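PDB 5VXT: catechol 1,2-dioxygenase from Burkholderia ambifaria, which probably uses a non-haem iron(III) centre to cleave the aromatic ring of catechol between its two hydroxyl-bearing carbons, incorporating dioxygen to give cis,cis-muconate. Local coordinates for residues T253-W264 / A270-V279; A141-V149 / A287-Y295. All coordinates share one frame; numbering follows the deposited sequence. Where two conformers were deposited one is given.

Contact 1 of 2, residues T253-W264 / A270-V279; sequences TQFNIEGDPLIW and ATREELIPPV. With EDO (1,2-ethanediol), chain M.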
ATOM      1  N   THR B 253     -12.254  16.117  16.900  1.00 31.94           N
ATOM      2  CA  THR B 253     -13.276  16.823  16.139  1.00 27.75           C
ATOM      3  C   THR B 253     -12.622  17.960  15.370  1.00 27.53           C
ATOM      4  O   THR B 253     -11.393  18.096  15.346  1.00 31.79           O
ATOM      5  CB  THR B 253     -14.390  17.328  17.063  1.00 27.80           C
ATOM      6  OG1 THR B 253     -15.481  17.793  16.267  1.00 27.62           O
ATOM      7  CG2 THR B 253     -13.880  18.459  17.931  1.00 28.64           C
ATOM      8  N   GLN B 254     -13.466  18.768  14.725  1.00 27.57           N
ATOM      9  CA  GLN B 254     -13.047  19.876  13.873  0.51 27.87           C
ATOM     10  C   GLN B 254     -14.208  20.851  13.789  1.00 28.26           C
ATOM     11  O   GLN B 254     -15.335  20.523  14.152  1.00 35.39           O
ATOM     12  CB  GLN B 254     -12.691  19.430  12.444  0.51 27.33           C
ATOM     13  CG  GLN B 254     -11.596  18.393  12.252  0.51 26.92           C
ATOM     14  CD  GLN B 254     -11.401  18.086  10.772  0.51 29.67           C
ATOM     15  OE1 GLN B 254     -11.594  18.959   9.924  0.51 31.95           O
ATOM     16  NE2 GLN B 254     -11.044  16.849  10.454  0.51 26.60           N
ATOM     17  N   PHE B 255     -13.936  22.038  13.258  1.00 29.84           N
ATOM     18  CA  PHE B 255     -15.020  22.824  12.695  1.00 34.67           C
ATOM     19  C   PHE B 255     -14.534  23.447  11.393  1.00 30.04           C
ATOM     20  O   PHE B 255     -13.331  23.622  11.174  1.00 31.85           O
ATOM     21  CB  PHE B 255     -15.627  23.877  13.669  1.00 33.77           C
ATOM     22  CG  PHE B 255     -14.690  24.960  14.126  1.00 30.79           C
ATOM     23  CD1 PHE B 255     -14.153  25.879  13.238  1.00 31.98           C
ATOM     24  CD2 PHE B 255     -14.425  25.114  15.478  1.00 32.83           C
ATOM     25  CE1 PHE B 255     -13.324  26.887  13.681  1.00 36.62           C
ATOM     26  CE2 PHE B 255     -13.607  26.124  15.929  1.00 37.63           C
ATOM     27  CZ  PHE B 255     -13.052  27.014  15.029  1.00 36.39           C
ATOM     28  N   ASN B 256     -15.484  23.710  10.508  1.00 34.45           N
ATOM     29  CA  ASN B 256     -15.231  24.332   9.222  1.00 29.73           C
ATOM     30  C   ASN B 256     -15.477  25.829   9.337  1.00 30.82           C
ATOM     31  O   ASN B 256     -16.335  26.275  10.109  1.00 31.18           O
ATOM     32  CB  ASN B 256     -16.138  23.745   8.142  1.00 29.34           C
ATOM     33  CG  ASN B 256     -15.604  22.436   7.560  1.00 38.54           C
ATOM     34  OD1 ASN B 256     -14.399  22.196   7.527  1.00 38.72           O
ATOM     35  ND2 ASN B 256     -16.509  21.597   7.076  1.00 44.97           N
ATOM     36  N   ILE B 257     -14.711  26.606   8.568  1.00 33.21           N
ATOM     37  CA  ILE B 257     -14.942  28.047   8.501  1.00 32.63           C
ATOM     38  C   ILE B 257     -16.238  28.315   7.751  1.00 37.56           C
ATOM     39  O   ILE B 257     -16.432  27.843   6.622  1.00 33.17           O
ATOM     40  CB  ILE B 257     -13.762  28.762   7.829  1.00 36.66           C
ATOM     41  CG1 ILE B 257     -12.473  28.532   8.619  1.00 33.27           C
ATOM     42  CG2 ILE B 257     -14.077  30.267   7.650  1.00 34.75           C
ATOM     43  CD1 ILE B 257     -12.581  28.942  10.075  1.00 33.64           C
ATOM     44  N   GLU B 258     -17.131  29.079   8.375  1.00 35.85           N
ATOM     45  CA  GLU B 258     -18.428  29.364   7.785  1.00 36.83           C
ATOM     46  C   GLU B 258     -18.272  29.970   6.393  1.00 36.29           C
ATOM     47  O   GLU B 258     -17.446  30.861   6.177  1.00 40.14           O
ATOM     48  CB  GLU B 258     -19.198  30.313   8.702  1.00 36.88           C
ATOM     49  CG  GLU B 258     -20.229  31.176   8.024  1.00 45.64           C
ATOM     50  CD  GLU B 258     -21.078  31.955   9.019  1.00 46.93           C
ATOM     51  OE1 GLU B 258     -22.313  31.763   9.020  1.00 47.71           O
ATOM     52  OE2 GLU B 258     -20.516  32.755   9.803  1.00 42.57           O
ATOM     53  N   GLY B 259     -19.044  29.453   5.438  1.00 35.74           N
ATOM     54  CA  GLY B 259     -19.120  30.050   4.122  1.00 37.83           C
ATOM     55  C   GLY B 259     -18.137  29.527   3.102  1.00 40.50           C
ATOM     56  O   GLY B 259     -18.174  29.977   1.950  1.00 35.82           O
ATOM     57  N   ASP B 260     -17.261  28.603   3.472  1.00 40.59           N
ATOM     58  CA  ASP B 260     -16.321  28.050   2.503  1.00 37.75           C
ATOM     59  C   ASP B 260     -17.087  27.278   1.433  1.00 36.17           C
ATOM     60  O   ASP B 260     -17.914  26.422   1.767  1.00 37.86           O
ATOM     61  CB  ASP B 260     -15.311  27.145   3.210  1.00 38.13           C
ATOM     62  CG  ASP B 260     -14.127  26.791   2.330  1.00 38.27           C
ATOM     63  OD1 ASP B 260     -14.336  26.145   1.276  1.00 37.46           O
ATOM     64  OD2 ASP B 260     -12.991  27.174   2.688  1.00 37.96           O
ATOM     65  N   PRO B 261     -16.855  27.545   0.145  1.00 43.21           N
ATOM     66  CA  PRO B 261     -17.647  26.868  -0.895  1.00 42.19           C
ATOM     67  C   PRO B 261     -17.401  25.368  -0.974  1.00 42.61           C
ATOM     68  O   PRO B 261     -18.187  24.662  -1.615  1.00 44.18           O
ATOM     69  CB  PRO B 261     -17.218  27.577  -2.185  1.00 44.28           C
ATOM     70  CG  PRO B 261     -15.870  28.127  -1.886  1.00 45.83           C
ATOM     71  CD  PRO B 261     -15.862  28.472  -0.424  1.00 45.06           C
ATOM     72  N   LEU B 262     -16.359  24.856  -0.332  1.00 39.27           N
ATOM     73  CA  LEU B 262     -16.071  23.431  -0.335  1.00 44.50           C
ATOM     74  C   LEU B 262     -16.642  22.709   0.878  1.00 41.49           C
ATOM     75  O   LEU B 262     -16.369  21.517   1.054  1.00 38.86           O
ATOM     76  CB  LEU B 262     -14.563  23.198  -0.408  1.00 48.27           C
ATOM     77  CG  LEU B 262     -13.880  23.492  -1.740  1.00 49.54           C
ATOM     78  CD1 LEU B 262     -12.384  23.264  -1.606  1.00 51.86           C
ATOM     79  CD2 LEU B 262     -14.462  22.621  -2.847  1.00 46.58           C
ATOM     80  N   ILE B 263     -17.430  23.398   1.713  1.00 35.08           N
ATOM     81  CA  ILE B 263     -17.891  22.786   2.956  1.00 29.55           C
ATOM     82  C   ILE B 263     -18.685  21.517   2.683  1.00 36.44           C
ATOM     83  O   ILE B 263     -18.510  20.505   3.367  1.00 44.25           O
ATOM     84  CB  ILE B 263     -18.699  23.798   3.790  1.00 38.95           C
ATOM     85  CG1 ILE B 263     -17.751  24.638   4.637  1.00 41.07           C
ATOM     86  CG2 ILE B 263     -19.684  23.090   4.709  1.00 35.35           C
ATOM     87  CD1 ILE B 263     -18.468  25.582   5.551  1.00 34.67           C
ATOM     88  N   TRP B 264     -19.547  21.528   1.669  1.00 35.09           N
ATOM     89  CA  TRP B 264     -20.289  20.326   1.322  1.00 34.38           C
ATOM     90  C   TRP B 264     -19.688  19.600   0.121  1.00 33.56           C
ATOM     91  O   TRP B 264     -20.404  18.893  -0.596  1.00 37.58           O
ATOM     92  CB  TRP B 264     -21.765  20.655   1.103  1.00 43.82           C
ATOM     93  CG  TRP B 264     -22.431  21.115   2.386  1.00 44.53           C
ATOM     94  CD1 TRP B 264     -23.004  22.336   2.626  1.00 49.37           C
ATOM     95  CD2 TRP B 264     -22.555  20.367   3.605  1.00 43.84           C
ATOM     96  NE1 TRP B 264     -23.486  22.383   3.914  1.00 38.84           N
ATOM     97  CE2 TRP B 264     -23.225  21.189   4.534  1.00 43.12           C
ATOM     98  CE3 TRP B 264     -22.171  19.082   3.997  1.00 43.64           C
ATOM     99  CZ2 TRP B 264     -23.523  20.762   5.832  1.00 44.54           C
ATOM    100  CZ3 TRP B 264     -22.465  18.661   5.288  1.00 41.70           C
ATOM    101  CH2 TRP B 264     -23.130  19.498   6.189  1.00 46.53           C
ATOM    102  N   ALA B 270     -15.503  14.988   5.788  1.00 24.81           N
ATOM    103  CA  ALA B 270     -15.418  15.217   7.230  1.00 24.88           C
ATOM    104  C   ALA B 270     -16.373  16.281   7.753  1.00 31.14           C
ATOM    105  O   ALA B 270     -16.448  16.468   8.976  1.00 25.65           O
ATOM    106  CB  ALA B 270     -13.990  15.617   7.622  1.00 31.10           C
ATOM    107  N   THR B 271     -17.091  16.979   6.877  1.00 27.37           N
ATOM    108  CA  THR B 271     -17.969  18.058   7.324  1.00 28.01           C
ATOM    109  C   THR B 271     -19.190  17.500   8.045  1.00 31.95           C
ATOM    110  O   THR B 271     -19.777  16.495   7.633  1.00 26.04           O
ATOM    111  CB  THR B 271     -18.404  18.902   6.124  1.00 26.86           C
ATOM    112  OG1 THR B 271     -17.242  19.476   5.517  1.00 31.64           O
ATOM    113  CG2 THR B 271     -19.353  20.030   6.543  1.00 29.55           C
ATOM    114  N   ARG B 272     -19.569  18.152   9.141  1.00 27.38           N
ATOM    115  CA  ARG B 272     -20.778  17.793   9.859  1.00 28.45           C
ATOM    116  C   ARG B 272     -21.572  19.057  10.168  1.00 27.62           C
ATOM    117  O   ARG B 272     -21.001  20.125  10.372  1.00 27.97           O
ATOM    118  CB  ARG B 272     -20.455  17.027  11.128  1.00 26.62           C
ATOM    119  CG  ARG B 272     -19.636  15.781  10.854  1.00 25.98           C
ATOM    120  CD  ARG B 272     -19.529  14.921  12.096  1.00 27.09           C
ATOM    121  NE  ARG B 272     -20.735  14.126  12.257  1.00 29.12           N
ATOM    122  CZ  ARG B 272     -20.795  13.002  12.956  1.00 34.08           C
ATOM    123  NH1 ARG B 272     -19.713  12.545  13.583  1.00 28.47           N
ATOM    124  NH2 ARG B 272     -21.942  12.338  13.021  1.00 28.93           N
ATOM    125  N   GLU B 273     -22.899  18.903  10.159  1.00 27.95           N
ATOM    126  CA  GLU B 273     -23.821  20.030  10.268  1.00 31.64           C
ATOM    127  C   GLU B 273     -23.592  20.801  11.560  1.00 36.42           C
ATOM    128  O   GLU B 273     -23.689  22.032  11.589  1.00 29.79           O
ATOM    129  CB  GLU B 273     -25.248  19.492  10.196  1.00 37.09           C
ATOM    130  CG  GLU B 273     -26.359  20.506  10.192  1.00 52.35           C
ATOM    131  CD  GLU B 273     -27.720  19.840  10.243  1.00 57.82           C
ATOM    132  OE1 GLU B 273     -27.870  18.746   9.650  1.00 54.71           O
ATOM    133  OE2 GLU B 273     -28.633  20.395  10.893  1.00 65.94           O
ATOM    134  N   GLU B 274     -23.259  20.094  12.628  1.00 28.82           N
ATOM    135  CA  GLU B 274     -23.053  20.728  13.922  1.00 29.26           C
ATOM    136  C   GLU B 274     -21.671  21.349  14.068  1.00 30.44           C
ATOM    137  O   GLU B 274     -21.399  21.968  15.102  1.00 29.70           O
ATOM    138  CB  GLU B 274     -23.269  19.704  15.045  1.00 29.13           C
ATOM    139  CG  GLU B 274     -24.620  19.001  15.002  1.00 29.29           C
ATOM    140  CD  GLU B 274     -24.605  17.752  14.124  1.00 39.98           C
ATOM    141  OE1 GLU B 274     -23.621  17.549  13.378  1.00 33.29           O
ATOM    142  OE2 GLU B 274     -25.580  16.976  14.185  1.00 40.92           O
ATOM    143  N   LEU B 275     -20.801  21.203  13.068  1.00 29.60           N
ATOM    144  CA  LEU B 275     -19.415  21.649  13.144  1.00 33.35           C
ATOM    145  C   LEU B 275     -19.141  22.820  12.202  1.00 37.80           C
ATOM    146  O   LEU B 275     -18.038  22.943  11.659  1.00 31.31           O
ATOM    147  CB  LEU B 275     -18.469  20.481  12.848  1.00 27.99           C
ATOM    148  CG  LEU B 275     -18.577  19.292  13.805  1.00 27.66           C
ATOM    149  CD1 LEU B 275     -17.584  18.183  13.448  1.00 27.00           C
ATOM    150  CD2 LEU B 275     -18.386  19.717  15.262  1.00 28.21           C
ATOM    151  N   ILE B 276     -20.139  23.681  12.006  1.00 29.88           N
ATOM    152  CA  ILE B 276     -20.048  24.864  11.151  1.00 30.56           C
ATOM    153  C   ILE B 276     -20.509  26.067  11.964  1.00 35.11           C
ATOM    154  O   ILE B 276     -21.627  26.558  11.760  1.00 35.89           O
ATOM    155  CB  ILE B 276     -20.902  24.718   9.881  1.00 30.58           C
ATOM    156  CG1 ILE B 276     -20.658  23.363   9.204  1.00 29.65           C
ATOM    157  CG2 ILE B 276     -20.616  25.862   8.917  1.00 32.90           C
ATOM    158  CD1 ILE B 276     -21.549  23.160   7.989  1.00 32.20           C
ATOM    159  N   PRO B 277     -19.699  26.571  12.883  1.00 31.85           N
ATOM    160  CA  PRO B 277     -20.166  27.643  13.774  1.00 32.82           C
ATOM    161  C   PRO B 277     -20.079  28.998  13.099  1.00 33.79           C
ATOM    162  O   PRO B 277     -19.237  29.215  12.215  1.00 42.92           O
ATOM    163  CB  PRO B 277     -19.214  27.550  14.975  1.00 32.86           C
ATOM    164  CG  PRO B 277     -18.014  26.784  14.495  1.00 34.41           C
ATOM    165  CD  PRO B 277     -18.294  26.209  13.123  1.00 31.48           C
ATOM    166  N   PRO B 278     -20.961  29.930  13.470  1.00 37.24           N
ATOM    167  CA  PRO B 278     -20.870  31.296  12.943  1.00 39.44           C
ATOM    168  C   PRO B 278     -19.549  31.958  13.299  1.00 36.35           C
ATOM    169  O   PRO B 278     -18.966  31.705  14.355  1.00 41.53           O
ATOM    170  CB  PRO B 278     -22.041  32.011  13.620  1.00 38.81           C
ATOM    171  CG  PRO B 278     -23.018  30.927  13.904  1.00 44.69           C
ATOM    172  CD  PRO B 278     -22.212  29.698  14.207  1.00 34.83           C
ATOM    173  N   VAL B 279     -19.082  32.806  12.388  1.00 41.62           N
ATOM    174  CA  VAL B 279     -17.928  33.673  12.604  1.00 49.66           C
ATOM    175  C   VAL B 279     -18.428  35.107  12.750  1.00 44.82           C
ATOM    176  O   VAL B 279     -19.311  35.541  11.999  1.00 39.90           O
ATOM    177  CB  VAL B 279     -16.913  33.553  11.448  1.00 37.74           C
ATOM    178  CG1 VAL B 279     -15.643  34.326  11.764  1.00 48.03           C
ATOM    179  CG2 VAL B 279     -16.601  32.078  11.144  1.00 40.01           C
TER
HETATM  180  C1  EDO M 405     -19.398  16.649   2.406  1.00 36.59           C
HETATM  181  O1  EDO M 405     -18.199  17.350   2.736  1.00 35.74           O
HETATM  182  C2  EDO M 405     -19.415  15.364   3.221  1.00 43.35           C
HETATM  183  O2  EDO M 405     -18.883  15.663   4.517  1.00 44.68           O
HETATM  184  O   HOH W   1     -16.842  28.754  11.180  1.00 30.96           O

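Contact 2 of 2, residues A141-V149 / A287-Y295; sequences ADEGAGPLV and ALGLKADAY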
ATOM      1  N   ALA B 141       5.031  35.065  10.799  1.00 58.64           N
ATOM      2  CA  ALA B 141       4.315  36.075  10.034  1.00 56.44           C
ATOM      3  C   ALA B 141       3.610  35.447   8.838  1.00 57.84           C
ATOM      4  O   ALA B 141       4.193  34.640   8.105  1.00 56.20           O
ATOM      5  CB  ALA B 141       5.285  37.161   9.569  1.00 62.16           C
ATOM      6  N   ASP B 142       2.345  35.818   8.649  1.00 56.17           N
ATOM      7  CA  ASP B 142       1.534  35.344   7.525  1.00 56.83           C
ATOM      8  C   ASP B 142       0.763  36.554   7.005  1.00 58.40           C
ATOM      9  O   ASP B 142      -0.317  36.879   7.508  1.00 55.78           O
ATOM     10  CB  ASP B 142       0.609  34.212   7.948  1.00 56.15           C
ATOM     11  CG  ASP B 142      -0.097  33.555   6.773  1.00 50.04           C
ATOM     12  OD1 ASP B 142       0.014  34.067   5.637  1.00 49.14           O
ATOM     13  OD2 ASP B 142      -0.769  32.524   6.994  1.00 45.46           O
ATOM     14  N   GLU B 143       1.330  37.216   5.993  1.00 65.86           N
ATOM     15  CA  GLU B 143       0.726  38.434   5.462  1.00 70.80           C
ATOM     16  C   GLU B 143      -0.669  38.183   4.907  1.00 66.78           C
ATOM     17  O   GLU B 143      -1.485  39.108   4.842  1.00 70.31           O
ATOM     18  CB  GLU B 143       1.626  39.036   4.378  1.00 72.52           C
ATOM     19  N   GLY B 144      -0.971  36.950   4.520  1.00 61.85           N
ATOM     20  CA  GLY B 144      -2.209  36.642   3.840  1.00 56.25           C
ATOM     21  C   GLY B 144      -3.367  36.193   4.703  1.00 54.49           C
ATOM     22  O   GLY B 144      -4.418  35.848   4.156  1.00 61.62           O
ATOM     23  N   ALA B 145      -3.225  36.181   6.027  1.00 55.49           N
ATOM     24  CA  ALA B 145      -4.292  35.728   6.912  1.00 43.71           C
ATOM     25  C   ALA B 145      -4.526  36.766   7.998  1.00 48.96           C
ATOM     26  O   ALA B 145      -3.572  37.245   8.619  1.00 51.17           O
ATOM     27  CB  ALA B 145      -3.957  34.376   7.546  1.00 50.07           C
ATOM     28  N   GLY B 146      -5.789  37.109   8.222  1.00 48.76           N
ATOM     29  CA  GLY B 146      -6.154  38.005   9.299  1.00 49.20           C
ATOM     30  C   GLY B 146      -6.245  37.272  10.616  1.00 49.52           C
ATOM     31  O   GLY B 146      -6.251  36.034  10.684  1.00 43.06           O
ATOM     32  N   PRO B 147      -6.314  38.040  11.702  1.00 46.76           N
ATOM     33  CA  PRO B 147      -6.347  37.420  13.035  1.00 44.93           C
ATOM     34  C   PRO B 147      -7.692  36.770  13.324  1.00 43.56           C
ATOM     35  O   PRO B 147      -8.748  37.273  12.930  1.00 44.06           O
ATOM     36  CB  PRO B 147      -6.075  38.596  13.981  1.00 46.69           C
ATOM     37  CG  PRO B 147      -6.552  39.797  13.223  1.00 54.88           C
ATOM     38  CD  PRO B 147      -6.279  39.512  11.768  1.00 47.54           C
ATOM     39  N   LEU B 148      -7.640  35.645  14.039  1.00 42.36           N
ATOM     40  CA  LEU B 148      -8.815  34.856  14.382  1.00 41.06           C
ATOM     41  C   LEU B 148      -8.746  34.465  15.850  1.00 49.16           C
ATOM     42  O   LEU B 148      -7.721  33.941  16.304  1.00 42.32           O
ATOM     43  CB  LEU B 148      -8.905  33.592  13.508  1.00 39.49           C
ATOM     44  CG  LEU B 148      -9.975  32.567  13.886  1.00 38.12           C
ATOM     45  CD1 LEU B 148     -11.363  33.048  13.522  1.00 38.17           C
ATOM     46  CD2 LEU B 148      -9.682  31.233  13.213  1.00 36.85           C
ATOM     47  N   VAL B 149      -9.828  34.709  16.590  1.00 45.43           N
ATOM     48  CA  VAL B 149      -9.933  34.287  17.987  1.00 40.99           C
ATOM     49  C   VAL B 149     -10.962  33.168  18.078  1.00 44.96           C
ATOM     50  O   VAL B 149     -12.117  33.339  17.669  1.00 48.42           O
ATOM     51  CB  VAL B 149     -10.314  35.450  18.915  1.00 42.42           C
ATOM     52  CG1 VAL B 149     -10.602  34.912  20.300  1.00 48.63           C
ATOM     53  CG2 VAL B 149      -9.193  36.457  18.967  1.00 43.99           C
ATOM     54  N   ALA B 287      -5.590  45.164  21.986  1.00 65.03           N
ATOM     55  CA  ALA B 287      -5.641  44.865  23.411  1.00 65.70           C
ATOM     56  C   ALA B 287      -5.460  43.382  23.710  1.00 62.90           C
ATOM     57  O   ALA B 287      -5.188  43.028  24.863  1.00 62.21           O
ATOM     58  CB  ALA B 287      -6.968  45.356  23.998  1.00 66.02           C
ATOM     59  N   LEU B 288      -5.598  42.513  22.709  1.00 59.42           N
ATOM     60  CA  LEU B 288      -5.417  41.077  22.873  1.00 59.48           C
ATOM     61  C   LEU B 288      -4.110  40.580  22.271  1.00 59.16           C
ATOM     62  O   LEU B 288      -3.931  39.366  22.122  1.00 52.96           O
ATOM     63  CB  LEU B 288      -6.590  40.316  22.248  1.00 58.35           C
ATOM     64  CG  LEU B 288      -7.935  40.292  22.977  1.00 58.31           C
ATOM     65  CD1 LEU B 288      -8.677  41.585  22.771  1.00 52.08           C
ATOM     66  CD2 LEU B 288      -8.774  39.113  22.508  1.00 56.89           C
ATOM     67  N   GLY B 289      -3.196  41.481  21.918  1.00 64.94           N
ATOM     68  CA  GLY B 289      -1.969  41.092  21.258  1.00 58.85           C
ATOM     69  C   GLY B 289      -2.117  40.756  19.793  1.00 57.44           C
ATOM     70  O   GLY B 289      -1.149  40.287  19.180  1.00 58.03           O
ATOM     71  N   LEU B 290      -3.295  40.977  19.215  1.00 56.79           N
ATOM     72  CA  LEU B 290      -3.536  40.696  17.808  1.00 60.18           C
ATOM     73  C   LEU B 290      -2.891  41.760  16.925  1.00 58.68           C
ATOM     74  O   LEU B 290      -2.687  42.905  17.339  1.00 55.39           O
ATOM     75  CB  LEU B 290      -5.037  40.622  17.529  1.00 60.76           C
ATOM     76  CG  LEU B 290      -5.819  39.652  18.418  1.00 54.39           C
ATOM     77  CD1 LEU B 290      -7.278  39.569  17.989  1.00 48.38           C
ATOM     78  CD2 LEU B 290      -5.166  38.277  18.412  1.00 53.07           C
ATOM     79  N   LYS B 291      -2.578  41.367  15.690  1.00 56.14           N
ATOM     80  CA  LYS B 291      -1.826  42.215  14.774  1.00 59.44           C
ATOM     81  C   LYS B 291      -2.678  43.285  14.100  1.00 65.73           C
ATOM     82  O   LYS B 291      -2.139  44.069  13.311  1.00 71.72           O
ATOM     83  CB  LYS B 291      -1.140  41.354  13.706  1.00 59.92           C
ATOM     84  CG  LYS B 291      -2.083  40.625  12.761  1.00 57.71           C
ATOM     85  CD  LYS B 291      -1.303  39.971  11.629  1.00 58.68           C
ATOM     86  CE  LYS B 291      -2.220  39.259  10.650  1.00 51.66           C
ATOM     87  NZ  LYS B 291      -1.448  38.569   9.580  1.00 53.49           N
ATOM     88  N   ALA B 292      -3.975  43.346  14.393  1.00 60.27           N
ATOM     89  CA  ALA B 292      -4.862  44.307  13.751  1.00 57.76           C
ATOM     90  C   ALA B 292      -6.091  44.503  14.626  1.00 60.66           C
ATOM     91  O   ALA B 292      -6.462  43.619  15.403  1.00 57.42           O
ATOM     92  CB  ALA B 292      -5.260  43.846  12.343  1.00 55.63           C
ATOM     93  N   ASP B 293      -6.720  45.678  14.496  1.00 65.16           N
ATOM     94  CA  ASP B 293      -7.847  46.012  15.364  1.00 62.95           C
ATOM     95  C   ASP B 293      -9.068  45.154  15.052  1.00 62.60           C
ATOM     96  O   ASP B 293      -9.693  44.591  15.960  1.00 60.21           O
ATOM     97  CB  ASP B 293      -8.191  47.494  15.241  1.00 62.50           C
ATOM     98  CG  ASP B 293      -9.403  47.867  16.059  1.00 63.92           C
ATOM     99  OD1 ASP B 293      -9.398  47.594  17.281  1.00 61.44           O
ATOM    100  OD2 ASP B 293     -10.362  48.421  15.481  1.00 64.30           O
ATOM    101  N   ALA B 294      -9.436  45.056  13.778  1.00 61.50           N
ATOM    102  CA  ALA B 294     -10.541  44.198  13.377  1.00 56.84           C
ATOM    103  C   ALA B 294     -10.087  42.744  13.329  1.00 55.16           C
ATOM    104  O   ALA B 294      -8.995  42.437  12.844  1.00 51.36           O
ATOM    105  CB  ALA B 294     -11.081  44.625  12.013  1.00 59.45           C
ATOM    106  N   TYR B 295     -10.924  41.849  13.850  1.00 48.96           N
ATOM    107  CA  TYR B 295     -10.595  40.431  13.845  1.00 47.15           C
ATOM    108  C   TYR B 295     -11.871  39.608  13.792  1.00 45.67           C
ATOM    109  O   TYR B 295     -12.956  40.079  14.138  1.00 51.11           O
ATOM    110  CB  TYR B 295      -9.758  40.024  15.063  1.00 49.71           C
ATOM    111  CG  TYR B 295     -10.476  40.096  16.393  1.00 49.38           C
ATOM    112  CD1 TYR B 295     -11.094  38.976  16.940  1.00 49.67           C
ATOM    113  CD2 TYR B 295     -10.515  41.285  17.117  1.00 48.87           C
ATOM    114  CE1 TYR B 295     -11.743  39.040  18.162  1.00 53.94           C
ATOM    115  CE2 TYR B 295     -11.158  41.360  18.337  1.00 54.93           C
ATOM    116  CZ  TYR B 295     -11.771  40.242  18.858  1.00 51.86           C
ATOM    117  OH  TYR B 295     -12.407  40.330  20.077  1.00 49.41           O
TER

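Contact 1 of 2, residues T253-W264 / A270-V279
Thr271 sits at the middle of this contact, its hydroxyl lodged between the Ile263 carbonyl and the Asn256 amide, its methyl over the Trp264 ring. OG1 donates to the backbone O of Ile263 at 2.7 Å, lying in the plane of that carbonyl, and also accepts a weak, bent bond from Asn256 ND2 (129° at the hydrogen). With OG1 beside its own backbone N (chi1 -61°), CG2 stands anti to that N and lies over a face of the Trp264 indole, 3.9 Å from the centroid of the six-membered ring, a CH-pi contact. Ile276 CD1 reaches the same indole obliquely, 3.8 Å from CZ2, and also meets Ile263 CG2.

Further along, the backbones join directly: Asn256 N donates to Leu275 O at 2.9 Å, almost straight. The Leu275 side chain lies against the backbone O of Gln254, while the Pro277 ring crosses Phe255 at about a right angle and lays CG over its face. Phe255 in turn meets Phe241 and Phe300, between the two sheets. At the far end the extended Glu258 chain brings OE2 to Val279 N (3.0 Å, 174°), the hydrogen arriving from above the carboxylate plane. One water bridges Asn256 O, Glu258 N and Pro277 O.

The Gln254 side chain, held by Ile119 O and Arg235, is about 4 Å from bound catechol at the nearest atoms. Thr271, Glu258 and the water thus serve main-chain polar atoms of the strand end and following loops, while Gln254 O, under Leu275, is buried with no hydrogen-bond partner in the model.

Contact 2 of 2, residues A141-V149 / A287-Y295
Pro147 and Val149 form the close-packed half of this contact, both directing their side chains at the 287-295 loop. The proline ring crosses Tyr295 at about a right angle, CG lying 3.7 Å from Tyr295 CB and close to the backbone O of Ala294. Two residues on, Val149 CG2 comes obliquely to the phenol ring, 3.7 Å from CE1, and touches Leu290 CD1 at 3.8 Å. That same Leu290 methyl lies over one face of the Tyr295 ring, towards its rim, so leucine, valine and tyrosine pack as one apolar cluster; Leu288 CD2 joins it more distantly.

The other half is solvent-side and rests on a single long arm. Lys291, its chain extended beyond CG, runs past Pro147 to donate from NZ to Ala145 O at 2.7 Å, nearly in line with the carbonyl (170°). This ties the lysine to the last residue of the type I turn 142-145, where Asp142 OD1 makes an Asx turn with Gly144 N and also bonds Ser174.

Strand 147-155 starts here between its neighbours 203-209 and 295-303: Leu148 pairs with Thr208, Pro147 with Gln296, and the Lys291 arm also touches Leu209 of strand 203-209.

In the fold
Going from the N terminus, the chain passes five of its six helices before reaching 141-149, the first half of contact 2, at the start of strand 147-155. It then builds much of both sheets, including strand 238-244 with the iron ligands His238 and His240, before strand 251-256 leads into contact 1. That contact closes a short loop, with five residues between its segments, at an outermost strand of one five-stranded sheet. Strand 280-282 follows, and residues 287-295 return to complete contact 2, whose long closure encloses contact 1. The centres lie 21 Å apart, the nearest atoms about 5 Å. Contact 1 links one sheet to the approach to the other; contact 2 joins the starts of neighbouring strands 147-155 and 295-303 in that second sheet.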